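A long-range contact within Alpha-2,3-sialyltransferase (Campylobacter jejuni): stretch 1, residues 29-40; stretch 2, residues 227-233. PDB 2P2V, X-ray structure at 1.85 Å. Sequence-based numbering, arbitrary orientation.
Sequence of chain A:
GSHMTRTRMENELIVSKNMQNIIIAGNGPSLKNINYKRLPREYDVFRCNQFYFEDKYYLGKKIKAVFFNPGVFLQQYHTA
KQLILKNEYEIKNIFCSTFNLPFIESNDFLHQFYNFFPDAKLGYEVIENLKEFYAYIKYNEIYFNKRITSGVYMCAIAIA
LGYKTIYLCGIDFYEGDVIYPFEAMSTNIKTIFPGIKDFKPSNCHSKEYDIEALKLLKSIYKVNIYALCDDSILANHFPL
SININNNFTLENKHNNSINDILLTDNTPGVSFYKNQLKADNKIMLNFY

Stretch 1 29-40: PSLKNINYKRLP
Stretch 2 (227-233) ALCDDSI

What holds the two stretches together most firmly? A bidentate salt bridge joins Arg38 to Asp230: Arg38 NH1 donates to Asp230 OD2 at 2.7 Å and Arg38 NE donates to Asp230 OD1 at 2.9 Å, with N-H...O angles of 168° and 158°. The carboxylate therefore lies at the edge of the guanidinium, near its plane, where two N-H groups can serve two oxygens at once. Arg38 reaches it with chi1 to chi3 in m, t, t and chi4 at -77°; Asp230 has chi1 m and chi2 30°. Asn35 ND2 adds weak hydrogen bonds to Asp230 OD1 and to Asp230 OD2, each 3.4 Å long. Asn35 has chi1 t and chi2 -33°, and its other amide atom, Asn35 OD1, accepts from Lys37 NZ at 3.0 Å.

Where do the backbones meet? Asn35 N donates to Leu228 O at 3.0 Å and 159°, the one direct main-chain hydrogen bond between the stretches. The closest register is Ile34 against Cys229, their CA atoms 4.7 Å apart. A water extends the link, donating to Asn33 O at 2.8 Å and accepting from Asp230 N at 3.2 Å; it bridges two groups whose direct separation, Asn33 O to Asp230 N, is 4.4 Å.

How is each chain shaped for this meeting? Stretch 1 has 3-10 segments at 29-31 and 36-38, joined through Lys32 (phi/psi -77/-15), Asn33 (-122/40), Ile34 (-71/139) and Asn35 (-92/97). Asn33 N donates to Ser30 O and Arg38 N to Asn35 O, both at 3.0 Å. In stretch 2, Leu228 (-122/-15) and Cys229 (-107/109) lead into a type I turn from Cys229 to Ser232, with Asp230 at -56/-40 and Asp231 at -98/17. Ser232, chi1 p, donates from OG to Cys229 O at 2.7 Å, reinforcing the weak 3.4 Å turn bond from Ser232 N to Cys229 O.

What fills the space around the polar links? Leu228, chi1 m and chi2 t, has the largest area covered by the opposing stretch. Its CA-to-CB bond points sideways, but the end of the side chain comes nearer, placing Leu228 CD1 3.6 Å from Leu39 CD2; Leu39 is also m, t. Ile34 points away at CB, yet with the same m, t rotamer its CG1 lies 4.0 Å from Cys229 SG. Cys229 SG, set by chi1 m, is 3.2 Å from Ser30 O, and Ser30 CB sits 4.0 Å from Ser232 CB. Together the stretches bury 483 Å², summed over both sides.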

ATOM      1  N   PRO A  29       3.419 -36.324 -24.149  1.00 37.38           N
ATOM      2  CA  PRO A  29       2.828 -37.288 -25.085  1.00 37.51           C
ATOM      3  C   PRO A  29       1.808 -38.196 -24.402  1.00 37.35           C
ATOM      4  O   PRO A  29       0.834 -38.590 -25.026  1.00 36.78           O
ATOM      5  CB  PRO A  29       4.017 -38.120 -25.543  1.00 37.78           C
ATOM      6  CG  PRO A  29       5.193 -37.302 -25.264  1.00 38.20           C
ATOM      7  CD  PRO A  29       4.880 -36.465 -24.060  1.00 37.73           C
ATOM      8  N   SER A  30       2.000 -38.474 -23.120  1.00 37.06           N
ATOM      9  CA  SER A  30       1.138 -39.398 -22.416  1.00 38.23           C
ATOM     10  C   SER A  30      -0.269 -38.875 -22.210  1.00 38.63           C
ATOM     11  O   SER A  30      -1.156 -39.591 -21.726  1.00 38.75           O
ATOM     12  CB  SER A  30       1.748 -39.761 -21.069  1.00 38.50           C
ATOM     13  OG  SER A  30       1.706 -38.659 -20.185  1.00 40.40           O
ATOM     14  N   LEU A  31      -0.510 -37.619 -22.565  1.00 39.12           N
ATOM     15  CA  LEU A  31      -1.892 -37.117 -22.550  1.00 39.62           C
ATOM     16  C   LEU A  31      -2.756 -37.952 -23.514  1.00 40.27           C
ATOM     17  O   LEU A  31      -3.953 -38.129 -23.301  1.00 40.35           O
ATOM     18  CB  LEU A  31      -1.914 -35.636 -22.952  1.00 39.53           C
ATOM     19  CG  LEU A  31      -3.226 -34.884 -23.115  1.00 40.39           C
ATOM     20  CD1 LEU A  31      -3.878 -34.615 -21.716  1.00 38.75           C
ATOM     21  CD2 LEU A  31      -2.968 -33.615 -23.941  1.00 39.72           C
ATOM     22  N   LYS A  32      -2.128 -38.448 -24.574  1.00 41.54           N
ATOM     23  CA  LYS A  32      -2.784 -39.285 -25.583  1.00 43.25           C
ATOM     24  C   LYS A  32      -3.006 -40.738 -25.099  1.00 43.63           C
ATOM     25  O   LYS A  32      -3.790 -41.494 -25.703  1.00 44.43           O
ATOM     26  CB  LYS A  32      -1.922 -39.297 -26.862  1.00 43.28           C
ATOM     27  CG  LYS A  32      -1.962 -38.008 -27.721  1.00 43.97           C
ATOM     28  CD  LYS A  32      -1.392 -38.251 -29.146  1.00 44.51           C
ATOM     29  CE  LYS A  32      -1.490 -36.986 -30.026  1.00 47.23           C
ATOM     30  NZ  LYS A  32      -1.794 -37.241 -31.491  1.00 48.37           N
ATOM     31  N   ASN A  33      -2.334 -41.120 -24.013  1.00 43.35           N
ATOM     32  CA  ASN A  33      -2.333 -42.501 -23.525  1.00 42.87           C
ATOM     33  C   ASN A  33      -2.839 -42.620 -22.086  1.00 41.44           C
ATOM     34  O   ASN A  33      -2.283 -43.394 -21.294  1.00 41.99           O
ATOM     35  CB  ASN A  33      -0.920 -43.103 -23.615  1.00 43.40           C
ATOM     36  CG  ASN A  33      -0.273 -42.938 -25.000  1.00 48.49           C
ATOM     37  OD1 ASN A  33      -0.906 -43.162 -26.043  1.00 52.60           O
ATOM     38  ND2 ASN A  33       1.012 -42.569 -25.007  1.00 51.24           N
ATOM     39  N   ILE A  34      -3.882 -41.862 -21.739  1.00 38.55           N
ATOM     40  CA  ILE A  34      -4.542 -41.978 -20.441  1.00 37.33           C
ATOM     41  C   ILE A  34      -5.315 -43.295 -20.384  1.00 37.29           C
ATOM     42  O   ILE A  34      -5.956 -43.671 -21.366  1.00 36.60           O
ATOM     43  CB  ILE A  34      -5.553 -40.832 -20.219  1.00 37.04           C
ATOM     44  CG1 ILE A  34      -4.821 -39.480 -20.053  1.00 36.48           C
ATOM     45  CG2 ILE A  34      -6.376 -41.046 -18.988  1.00 34.53           C
ATOM     46  CD1 ILE A  34      -5.739 -38.261 -20.388  1.00 37.12           C
ATOM     47  N   ASN A  35      -5.253 -43.980 -19.240  1.00 37.09           N
ATOM     48  CA  ASN A  35      -6.065 -45.176 -19.051  1.00 36.85           C
ATOM     49  C   ASN A  35      -7.348 -44.741 -18.397  1.00 36.08           C
ATOM     50  O   ASN A  35      -7.404 -44.570 -17.185  1.00 35.51           O
ATOM     51  CB  ASN A  35      -5.339 -46.197 -18.165  1.00 38.00           C
ATOM     52  CG  ASN A  35      -6.091 -47.526 -18.081  1.00 40.18           C
ATOM     53  OD1 ASN A  35      -7.320 -47.553 -18.127  1.00 41.83           O
ATOM     54  ND2 ASN A  35      -5.356 -48.616 -17.926  1.00 42.64           N
ATOM     55  N   TYR A  36      -8.398 -44.531 -19.191  1.00 35.90           N
ATOM     56  CA  TYR A  36      -9.598 -43.909 -18.641  1.00 35.61           C
ATOM     57  C   TYR A  36     -10.285 -44.768 -17.619  1.00 36.57           C
ATOM     58  O   TYR A  36     -11.098 -44.289 -16.830  1.00 36.07           O
ATOM     59  CB  TYR A  36     -10.556 -43.518 -19.744  1.00 35.60           C
ATOM     60  CG  TYR A  36      -9.981 -42.414 -20.630  1.00 33.08           C
ATOM     61  CD1 TYR A  36     -10.042 -41.065 -20.232  1.00 36.76           C
ATOM     62  CD2 TYR A  36      -9.392 -42.716 -21.834  1.00 35.36           C
ATOM     63  CE1 TYR A  36      -9.495 -40.026 -21.073  1.00 35.01           C
ATOM     64  CE2 TYR A  36      -8.836 -41.690 -22.672  1.00 36.02           C
ATOM     65  CZ  TYR A  36      -8.900 -40.354 -22.266  1.00 35.94           C
ATOM     66  OH  TYR A  36      -8.367 -39.345 -23.075  1.00 33.31           O
ATOM     67  N   LYS A  37      -9.947 -46.055 -17.605  1.00 38.62           N
ATOM     68  CA  LYS A  37     -10.548 -46.953 -16.598  1.00 40.36           C
ATOM     69  C   LYS A  37     -10.150 -46.621 -15.134  1.00 39.89           C
ATOM     70  O   LYS A  37     -10.874 -46.959 -14.184  1.00 40.66           O
ATOM     71  CB  LYS A  37     -10.221 -48.414 -16.966  1.00 39.94           C
ATOM     72  CG  LYS A  37     -10.502 -48.724 -18.452  1.00 41.97           C
ATOM     73  CD  LYS A  37     -10.189 -50.199 -18.807  1.00 43.70           C
ATOM     74  CE  LYS A  37      -8.719 -50.383 -19.234  1.00 47.56           C
ATOM     75  NZ  LYS A  37      -8.308 -49.379 -20.276  1.00 51.58           N
ATOM     76  N   ARG A  38      -8.997 -45.951 -14.989  1.00 39.71           N
ATOM     77  CA  ARG A  38      -8.392 -45.540 -13.724  1.00 38.33           C
ATOM     78  C   ARG A  38      -8.863 -44.171 -13.168  1.00 39.14           C
ATOM     79  O   ARG A  38      -8.542 -43.828 -12.026  1.00 38.08           O
ATOM     80  CB  ARG A  38      -6.872 -45.444 -13.917  1.00 39.24           C
ATOM     81  CG  ARG A  38      -6.184 -46.709 -14.491  1.00 38.24           C
ATOM     82  CD  ARG A  38      -4.671 -46.616 -14.384  1.00 38.65           C
ATOM     83  NE  ARG A  38      -3.978 -47.674 -15.136  1.00 44.25           N
ATOM     84  CZ  ARG A  38      -3.875 -48.935 -14.699  1.00 45.85           C
ATOM     85  NH1 ARG A  38      -3.243 -49.851 -15.432  1.00 43.42           N
ATOM     86  NH2 ARG A  38      -4.414 -49.272 -13.525  1.00 44.66           N
ATOM     87  N   LEU A  39      -9.594 -43.379 -13.957  1.00 38.17           N
ATOM     88  CA  LEU A  39     -10.152 -42.112 -13.441  1.00 37.98           C
ATOM     89  C   LEU A  39     -11.150 -42.412 -12.333  1.00 38.77           C
ATOM     90  O   LEU A  39     -11.881 -43.422 -12.430  1.00 40.01           O
ATOM     91  CB  LEU A  39     -10.826 -41.307 -14.557  1.00 37.57           C
ATOM     92  CG  LEU A  39      -9.906 -40.652 -15.607  1.00 38.52           C
ATOM     93  CD1 LEU A  39     -10.698 -40.089 -16.803  1.00 37.28           C
ATOM     94  CD2 LEU A  39      -9.110 -39.545 -14.956  1.00 42.23           C
ATOM     95  N   PRO A  40     -11.204 -41.568 -11.282  1.00 37.78           N
ATOM     96  CA  PRO A  40     -12.262 -41.734 -10.298  1.00 37.87           C
ATOM     97  C   PRO A  40     -13.607 -41.333 -10.877  1.00 37.81           C
ATOM     98  O   PRO A  40     -13.654 -40.717 -11.941  1.00 36.97           O
ATOM     99  CB  PRO A  40     -11.858 -40.759  -9.195  1.00 38.10           C
ATOM    100  CG  PRO A  40     -11.166 -39.667  -9.952  1.00 36.07           C
ATOM    101  CD  PRO A  40     -10.332 -40.421 -10.939  1.00 37.41           C
ATOM    102  N   ALA A 227      -0.668 -41.876 -10.741  1.00 36.45           N
ATOM    103  CA  ALA A 227      -0.533 -41.776 -12.193  1.00 36.31           C
ATOM    104  C   ALA A 227      -1.760 -42.345 -12.913  1.00 36.93           C
ATOM    105  O   ALA A 227      -2.500 -43.163 -12.342  1.00 37.40           O
ATOM    106  CB  ALA A 227       0.737 -42.481 -12.660  1.00 36.78           C
ATOM    107  N   LEU A 228      -1.957 -41.934 -14.179  1.00 37.28           N
ATOM    108  CA  LEU A 228      -3.061 -42.438 -15.008  1.00 37.00           C
ATOM    109  C   LEU A 228      -2.563 -43.101 -16.311  1.00 37.69           C
ATOM    110  O   LEU A 228      -3.332 -43.776 -16.996  1.00 37.34           O
ATOM    111  CB  LEU A 228      -4.030 -41.284 -15.363  1.00 36.30           C
ATOM    112  CG  LEU A 228      -4.851 -40.569 -14.299  1.00 35.54           C
ATOM    113  CD1 LEU A 228      -5.561 -39.362 -14.942  1.00 35.79           C
ATOM    114  CD2 LEU A 228      -5.890 -41.484 -13.654  1.00 36.77           C
ATOM    115  N   CYS A 229      -1.300 -42.877 -16.670  1.00 38.61           N
ATOM    116  CA  CYS A 229      -0.762 -43.310 -17.955  1.00 40.23           C
ATOM    117  C   CYS A 229       0.189 -44.502 -17.765  1.00 41.60           C
ATOM    118  O   CYS A 229       1.264 -44.363 -17.196  1.00 41.10           O
ATOM    119  CB  CYS A 229      -0.077 -42.144 -18.665  1.00 39.99           C
ATOM    120  SG  CYS A 229      -1.200 -40.668 -18.687  1.00 40.94           S
ATOM    121  N   ASP A 230      -0.263 -45.684 -18.195  1.00 43.29           N
ATOM    122  CA  ASP A 230       0.475 -46.945 -17.975  1.00 44.72           C
ATOM    123  C   ASP A 230       1.896 -46.978 -18.491  1.00 46.23           C
ATOM    124  O   ASP A 230       2.796 -47.528 -17.843  1.00 46.32           O
ATOM    125  CB  ASP A 230      -0.305 -48.113 -18.599  1.00 44.82           C
ATOM    126  CG  ASP A 230      -1.636 -48.349 -17.915  1.00 44.88           C
ATOM    127  OD1 ASP A 230      -2.237 -47.388 -17.405  1.00 44.12           O
ATOM    128  OD2 ASP A 230      -2.098 -49.510 -17.882  1.00 50.60           O
ATOM    129  N   ASP A 231       2.088 -46.402 -19.669  1.00 48.27           N
ATOM    130  CA  ASP A 231       3.376 -46.484 -20.367  1.00 51.12           C
ATOM    131  C   ASP A 231       4.286 -45.261 -20.183  1.00 51.69           C
ATOM    132  O   ASP A 231       5.246 -45.075 -20.950  1.00 52.04           O
ATOM    133  CB  ASP A 231       3.136 -46.752 -21.865  1.00 51.96           C
ATOM    134  CG  ASP A 231       2.476 -48.107 -22.115  1.00 55.29           C
ATOM    135  OD1 ASP A 231       2.956 -49.114 -21.526  1.00 56.97           O
ATOM    136  OD2 ASP A 231       1.478 -48.157 -22.886  1.00 58.64           O
ATOM    137  N   SER A 232       3.985 -44.435 -19.172  1.00 51.84           N
ATOM    138  CA  SER A 232       4.699 -43.181 -18.955  1.00 51.38           C
ATOM    139  C   SER A 232       5.702 -43.343 -17.847  1.00 51.26           C
ATOM    140  O   SER A 232       5.446 -44.053 -16.867  1.00 51.32           O
ATOM    141  CB  SER A 232       3.730 -42.107 -18.500  1.00 51.67           C
ATOM    142  OG  SER A 232       3.221 -42.469 -17.219  1.00 53.73           O
ATOM    143  N   ILE A 233       6.815 -42.628 -17.987  1.00 50.38           N
ATOM    144  CA  ILE A 233       7.845 -42.502 -16.950  1.00 50.08           C
ATOM    145  C   ILE A 233       7.281 -42.225 -15.548  1.00 48.92           C
ATOM    146  O   ILE A 233       7.778 -42.753 -14.538  1.00 48.66           O
ATOM    147  CB  ILE A 233       8.815 -41.357 -17.313  1.00 50.59           C
ATOM    148  CG1 ILE A 233       9.760 -41.780 -18.441  1.00 52.09           C
ATOM    149  CG2 ILE A 233       9.621 -40.939 -16.110  1.00 52.04           C
ATOM    150  CD1 ILE A 233      10.500 -43.103 -18.186  1.00 54.85           C
TER
HETATM  151  O   HOH W   1      -2.126 -46.132 -20.738  1.00 46.66           O